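Local structure of putative immunoglobulin-blocking virulence protein (Mycoplasma mycoides subsp. capri, 7ADK) at residues V576-Q587 / P596-P606. The protein probably blocks host immunoglobulins and so contributes to the virulence of this mycoplasma. Numbering follows the deposited sequence.
Sequences VYYARNNEPFFQ and PDKKLGQNSYP
Asn582 ND2 donates to Asp597 OD1 over 2.7 Å, the straightest of the side-chain hydrogen bonds joining 576-587 to 596-606, with an N-H...O angle of 175°. The carboxylate oxygen lies in the amide plane, although the two flat groups are turned steeply against each other. Asp597 OD1 also takes the backbone N of Asn169 and OD2 that of His170, from a part of the chain far away in sequence, while Asn582 ND2 has a second acceptor in Tyr167 O. Ser604 OG gives its proton to Gln587 O (2.6 Å), approaching almost in line with the carbonyl bond; the hydroxyl reaches it because OG stands opposite the backbone N (chi1 178°). Tyr577 OH meets Pro606 O in the same end-on manner, at 2.8 Å. By contrast, Asn581 ND2 makes a weak, bent bond to Leu600 O, an oxygen that Arg636 also binds.

The aromatic evidence is a T-shaped pair: the edge of Tyr605 points at the face of Tyr577, with centroids 5.6 Å apart and planes at 78°. Apolar packing continues beside it, where Val576 CG1 rests on Pro606 CG at 3.5 Å. Leu600 CB comes to the ring edge of Tyr578, 4.1 Å from its CD1; the hydroxyl of this tyrosine is bonded to Glu634 O.

Within 576-587, Gln587 NE2 donates to Asn581 O at 2.9 Å in the carbonyl plane, a bond to a carbonyl inside the type I turn Arg580-Glu583, which follows the helix end.

Tyr517 and Leu554, from neighbouring strands of the parallel sheet, touch Val576 and Pro606. The contact is thus buried packing in a strand-helix-strand connection: it folds the long return loop against the C-terminal end of helix 567-579, between parallel neighbours 553-555 and 608-610, as in a beta-alpha-beta crossover.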
loop_
_atom_site.group_PDB
_atom_site.type_symbol
_atom_site.label_atom_id
_atom_site.label_comp_id
_atom_site.label_asym_id
_atom_site.label_seq_id
_atom_site.Cartn_x
_atom_site.Cartn_y
_atom_site.Cartn_z
ATOM N N VAL A 576 10.781 7.219 -30.849
ATOM C CA VAL A 576 9.428 7.091 -30.323
ATOM C C VAL A 576 8.513 8.190 -30.854
ATOM O O VAL A 576 7.422 7.928 -31.350
ATOM C CB VAL A 576 9.496 7.128 -28.798
ATOM C CG1 VAL A 576 8.131 6.916 -28.199
ATOM C CG2 VAL A 576 10.445 6.068 -28.279
ATOM N N TYR A 577 8.961 9.439 -30.770
ATOM C CA TYR A 577 8.121 10.587 -31.055
ATOM C C TYR A 577 7.848 10.805 -32.542
ATOM O O TYR A 577 6.853 11.460 -32.830
ATOM C CB TYR A 577 8.704 11.824 -30.349
ATOM C CG TYR A 577 8.703 11.813 -28.812
ATOM C CD1 TYR A 577 7.899 10.913 -28.085
ATOM C CD2 TYR A 577 9.491 12.734 -28.090
ATOM C CE1 TYR A 577 7.879 10.926 -26.687
ATOM C CE2 TYR A 577 9.481 12.742 -26.680
ATOM C CZ TYR A 577 8.672 11.835 -25.971
ATOM O OH TYR A 577 8.634 11.840 -24.614
ATOM N N TYR A 578 8.634 10.271 -33.486
ATOM C CA TYR A 578 8.402 10.452 -34.936
ATOM C C TYR A 578 8.886 9.323 -35.857
ATOM O O TYR A 578 8.149 8.962 -36.764
ATOM C CB TYR A 578 9.010 11.766 -35.439
ATOM C CG TYR A 578 8.442 13.027 -34.821
ATOM C CD1 TYR A 578 7.173 13.493 -35.214
ATOM C CD2 TYR A 578 9.160 13.711 -33.828
ATOM C CE1 TYR A 578 6.622 14.634 -34.604
ATOM C CE2 TYR A 578 8.610 14.845 -33.213
ATOM C CZ TYR A 578 7.344 15.312 -33.604
ATOM O OH TYR A 578 6.837 16.404 -32.992
ATOM N N ALA A 579 10.079 8.760 -35.678
ATOM C CA ALA A 579 10.644 7.825 -36.657
ATOM C C ALA A 579 9.960 6.442 -36.673
ATOM O O ALA A 579 9.906 5.794 -37.714
ATOM C CB ALA A 579 12.146 7.694 -36.425
ATOM N N ARG A 580 9.411 5.985 -35.543
ATOM C CA ARG A 580 8.602 4.759 -35.417
ATOM C C ARG A 580 7.208 5.042 -34.843
ATOM O O ARG A 580 6.493 4.137 -34.441
ATOM C CB ARG A 580 9.369 3.685 -34.628
ATOM C CG ARG A 580 10.589 3.152 -35.378
ATOM C CD ARG A 580 11.448 2.193 -34.551
ATOM N NE ARG A 580 10.844 0.863 -34.443
ATOM C CZ ARG A 580 11.280 -0.152 -33.722
ATOM N NH1 ARG A 580 10.648 -1.273 -33.751
ATOM N NH2 ARG A 580 12.347 -0.106 -32.981
ATOM N N ASN A 581 6.775 6.302 -34.800
ATOM C CA ASN A 581 5.552 6.710 -34.117
ATOM C C ASN A 581 4.279 6.072 -34.695
ATOM O O ASN A 581 3.300 5.922 -33.976
ATOM C CB ASN A 581 5.472 8.238 -34.148
ATOM C CG ASN A 581 4.213 8.806 -33.524
ATOM O OD1 ASN A 581 4.107 9.012 -32.333
ATOM N ND2 ASN A 581 3.224 9.118 -34.315
ATOM N N ASN A 582 4.219 5.717 -35.975
ATOM C CA ASN A 582 2.997 5.132 -36.525
ATOM C C ASN A 582 2.711 3.708 -36.005
ATOM O O ASN A 582 1.606 3.210 -36.181
ATOM C CB ASN A 582 3.013 5.258 -38.053
ATOM C CG ASN A 582 3.941 4.295 -38.739
ATOM O OD1 ASN A 582 5.079 4.103 -38.345
ATOM N ND2 ASN A 582 3.470 3.661 -39.771
ATOM N N GLU A 583 3.662 3.060 -35.337
ATOM C CA GLU A 583 3.493 1.760 -34.683
ATOM C C GLU A 583 2.790 1.880 -33.319
ATOM O O GLU A 583 3.101 2.800 -32.567
ATOM C CB GLU A 583 4.845 1.091 -34.418
ATOM C CG GLU A 583 5.780 0.956 -35.622
ATOM C CD GLU A 583 7.143 0.358 -35.239
ATOM O OE1 GLU A 583 7.195 -0.480 -34.310
ATOM O OE2 GLU A 583 8.161 0.684 -35.879
ATOM N N PRO A 584 1.929 0.929 -32.911
ATOM C CA PRO A 584 1.164 1.037 -31.668
ATOM C C PRO A 584 1.967 1.110 -30.365
ATOM O O PRO A 584 1.543 1.758 -29.418
ATOM C CB PRO A 584 0.277 -0.196 -31.640
ATOM C CG PRO A 584 0.153 -0.627 -33.089
ATOM C CD PRO A 584 1.485 -0.215 -33.690
ATOM N N PHE A 585 3.124 0.451 -30.268
ATOM C CA PHE A 585 3.914 0.430 -29.025
ATOM C C PHE A 585 4.497 1.804 -28.692
ATOM O O PHE A 585 4.531 2.228 -27.539
ATOM C CB PHE A 585 5.035 -0.615 -29.109
ATOM C CG PHE A 585 5.822 -0.765 -27.820
ATOM C CD1 PHE A 585 6.999 -0.025 -27.607
ATOM C CD2 PHE A 585 5.343 -1.604 -26.801
ATOM C CE1 PHE A 585 7.686 -0.132 -26.395
ATOM C CE2 PHE A 585 6.035 -1.707 -25.591
ATOM C CZ PHE A 585 7.209 -0.974 -25.386
ATOM N N PHE A 586 4.947 2.542 -29.703
ATOM C CA PHE A 586 5.539 3.873 -29.538
ATOM C C PHE A 586 4.511 4.988 -29.307
ATOM O O PHE A 586 4.885 6.143 -29.130
ATOM C CB PHE A 586 6.495 4.156 -30.701
ATOM C CG PHE A 586 7.646 3.181 -30.728
ATOM C CD1 PHE A 586 8.554 3.129 -29.665
ATOM C CD2 PHE A 586 7.744 2.237 -31.751
ATOM C CE1 PHE A 586 9.574 2.168 -29.643
ATOM C CE2 PHE A 586 8.742 1.259 -31.721
ATOM C CZ PHE A 586 9.667 1.224 -30.673
ATOM N N GLN A 587 3.225 4.649 -29.243
ATOM C CA GLN A 587 2.140 5.592 -28.988
ATOM C C GLN A 587 1.765 5.730 -27.510
ATOM O O GLN A 587 0.949 6.569 -27.154
ATOM C CB GLN A 587 0.928 5.216 -29.838
ATOM C CG GLN A 587 1.233 5.465 -31.318
ATOM C CD GLN A 587 0.332 4.708 -32.271
ATOM O OE1 GLN A 587 -0.725 4.206 -31.940
ATOM N NE2 GLN A 587 0.716 4.623 -33.514
ATOM N N PRO A 596 -2.593 7.768 -38.424
ATOM C CA PRO A 596 -1.316 7.525 -37.725
ATOM C C PRO A 596 -0.035 7.563 -38.549
ATOM O O PRO A 596 1.042 7.801 -38.015
ATOM C CB PRO A 596 -1.437 6.149 -37.072
ATOM C CG PRO A 596 -2.938 6.002 -36.906
ATOM C CD PRO A 596 -3.525 6.699 -38.118
ATOM N N ASP A 597 -0.155 7.305 -39.841
ATOM C CA ASP A 597 0.939 7.228 -40.798
ATOM C C ASP A 597 1.303 8.586 -41.423
ATOM O O ASP A 597 2.445 8.789 -41.826
ATOM C CB ASP A 597 0.524 6.224 -41.877
ATOM C CG ASP A 597 0.105 4.879 -41.278
ATOM O OD1 ASP A 597 0.981 4.162 -40.751
ATOM O OD2 ASP A 597 -1.095 4.545 -41.338
ATOM N N LYS A 598 0.346 9.518 -41.506
ATOM C CA LYS A 598 0.527 10.860 -42.082
ATOM C C LYS A 598 0.809 11.894 -41.001
ATOM O O LYS A 598 1.914 12.424 -40.914
ATOM C CB LYS A 598 -0.680 11.251 -42.960
ATOM C CG LYS A 598 -0.509 12.619 -43.635
ATOM C CD LYS A 598 -1.705 12.993 -44.504
ATOM C CE LYS A 598 -1.540 14.366 -45.144
ATOM N NZ LYS A 598 -2.658 14.722 -46.016
ATOM N N LYS A 599 -0.199 12.196 -40.178
ATOM C CA LYS A 599 -0.151 13.249 -39.155
ATOM C C LYS A 599 0.369 12.686 -37.839
ATOM O O LYS A 599 -0.371 12.563 -36.870
ATOM C CB LYS A 599 -1.529 13.911 -38.989
ATOM C CG LYS A 599 -2.008 14.675 -40.221
ATOM C CD LYS A 599 -3.321 15.381 -39.908
ATOM C CE LYS A 599 -3.878 16.124 -41.119
ATOM N NZ LYS A 599 -5.351 16.162 -41.095
ATOM N N LEU A 600 1.655 12.364 -37.777
ATOM C CA LEU A 600 2.323 11.831 -36.587
ATOM C C LEU A 600 2.043 12.682 -35.335
ATOM O O LEU A 600 1.872 12.130 -34.253
ATOM C CB LEU A 600 3.829 11.718 -36.858
ATOM C CG LEU A 600 4.283 10.449 -37.572
ATOM C CD1 LEU A 600 3.530 10.111 -38.836
ATOM C CD2 LEU A 600 5.734 10.600 -37.957
ATOM N N GLY A 601 1.903 13.996 -35.484
ATOM C CA GLY A 601 1.545 14.932 -34.425
ATOM C C GLY A 601 0.227 14.683 -33.684
ATOM O O GLY A 601 0.184 14.870 -32.472
ATOM N N GLN A 602 -0.831 14.234 -34.367
ATOM C CA GLN A 602 -2.159 13.991 -33.768
ATOM C C GLN A 602 -2.238 12.704 -32.931
ATOM O O GLN A 602 -3.223 12.462 -32.244
ATOM C CB GLN A 602 -3.236 13.984 -34.865
ATOM C CG GLN A 602 -3.403 15.290 -35.654
ATOM C CD GLN A 602 -4.049 16.427 -34.877
ATOM O OE1 GLN A 602 -4.017 16.509 -33.680
ATOM N NE2 GLN A 602 -4.632 17.385 -35.506
ATOM N N ASN A 603 -1.212 11.869 -32.977
ATOM C CA ASN A 603 -1.125 10.588 -32.298
ATOM C C ASN A 603 -0.564 10.717 -30.882
ATOM O O ASN A 603 0.154 11.667 -30.581
ATOM C CB ASN A 603 -0.281 9.661 -33.170
ATOM C CG ASN A 603 -0.992 9.334 -34.453
ATOM O OD1 ASN A 603 -1.700 8.355 -34.535
ATOM N ND2 ASN A 603 -0.939 10.169 -35.456
ATOM N N SER A 604 -0.859 9.747 -30.021
ATOM C CA SER A 604 -0.281 9.665 -28.682
ATOM C C SER A 604 1.198 9.262 -28.698
ATOM O O SER A 604 1.702 8.729 -29.678
ATOM C CB SER A 604 -1.125 8.729 -27.832
ATOM O OG SER A 604 -0.598 8.582 -26.543
ATOM N N TYR A 605 1.907 9.561 -27.615
ATOM C CA TYR A 605 3.327 9.308 -27.382
ATOM C C TYR A 605 3.555 9.207 -25.869
ATOM O O TYR A 605 2.777 9.798 -25.129
ATOM C CB TYR A 605 4.159 10.450 -28.000
ATOM C CG TYR A 605 3.721 11.870 -27.666
ATOM C CD1 TYR A 605 2.649 12.441 -28.367
ATOM C CD2 TYR A 605 4.344 12.607 -26.643
ATOM C CE1 TYR A 605 2.173 13.717 -28.031
ATOM C CE2 TYR A 605 3.894 13.897 -26.328
ATOM C CZ TYR A 605 2.803 14.456 -27.017
ATOM O OH TYR A 605 2.392 15.717 -26.738
ATOM N N PRO A 606 4.605 8.540 -25.363
ATOM C CA PRO A 606 4.922 8.523 -23.940
ATOM C C PRO A 606 5.344 9.908 -23.442
ATOM O O PRO A 606 6.397 10.438 -23.795
ATOM C CB PRO A 606 5.985 7.451 -23.746
ATOM C CG PRO A 606 6.576 7.266 -25.116
ATOM C CD PRO A 606 5.476 7.650 -26.086
#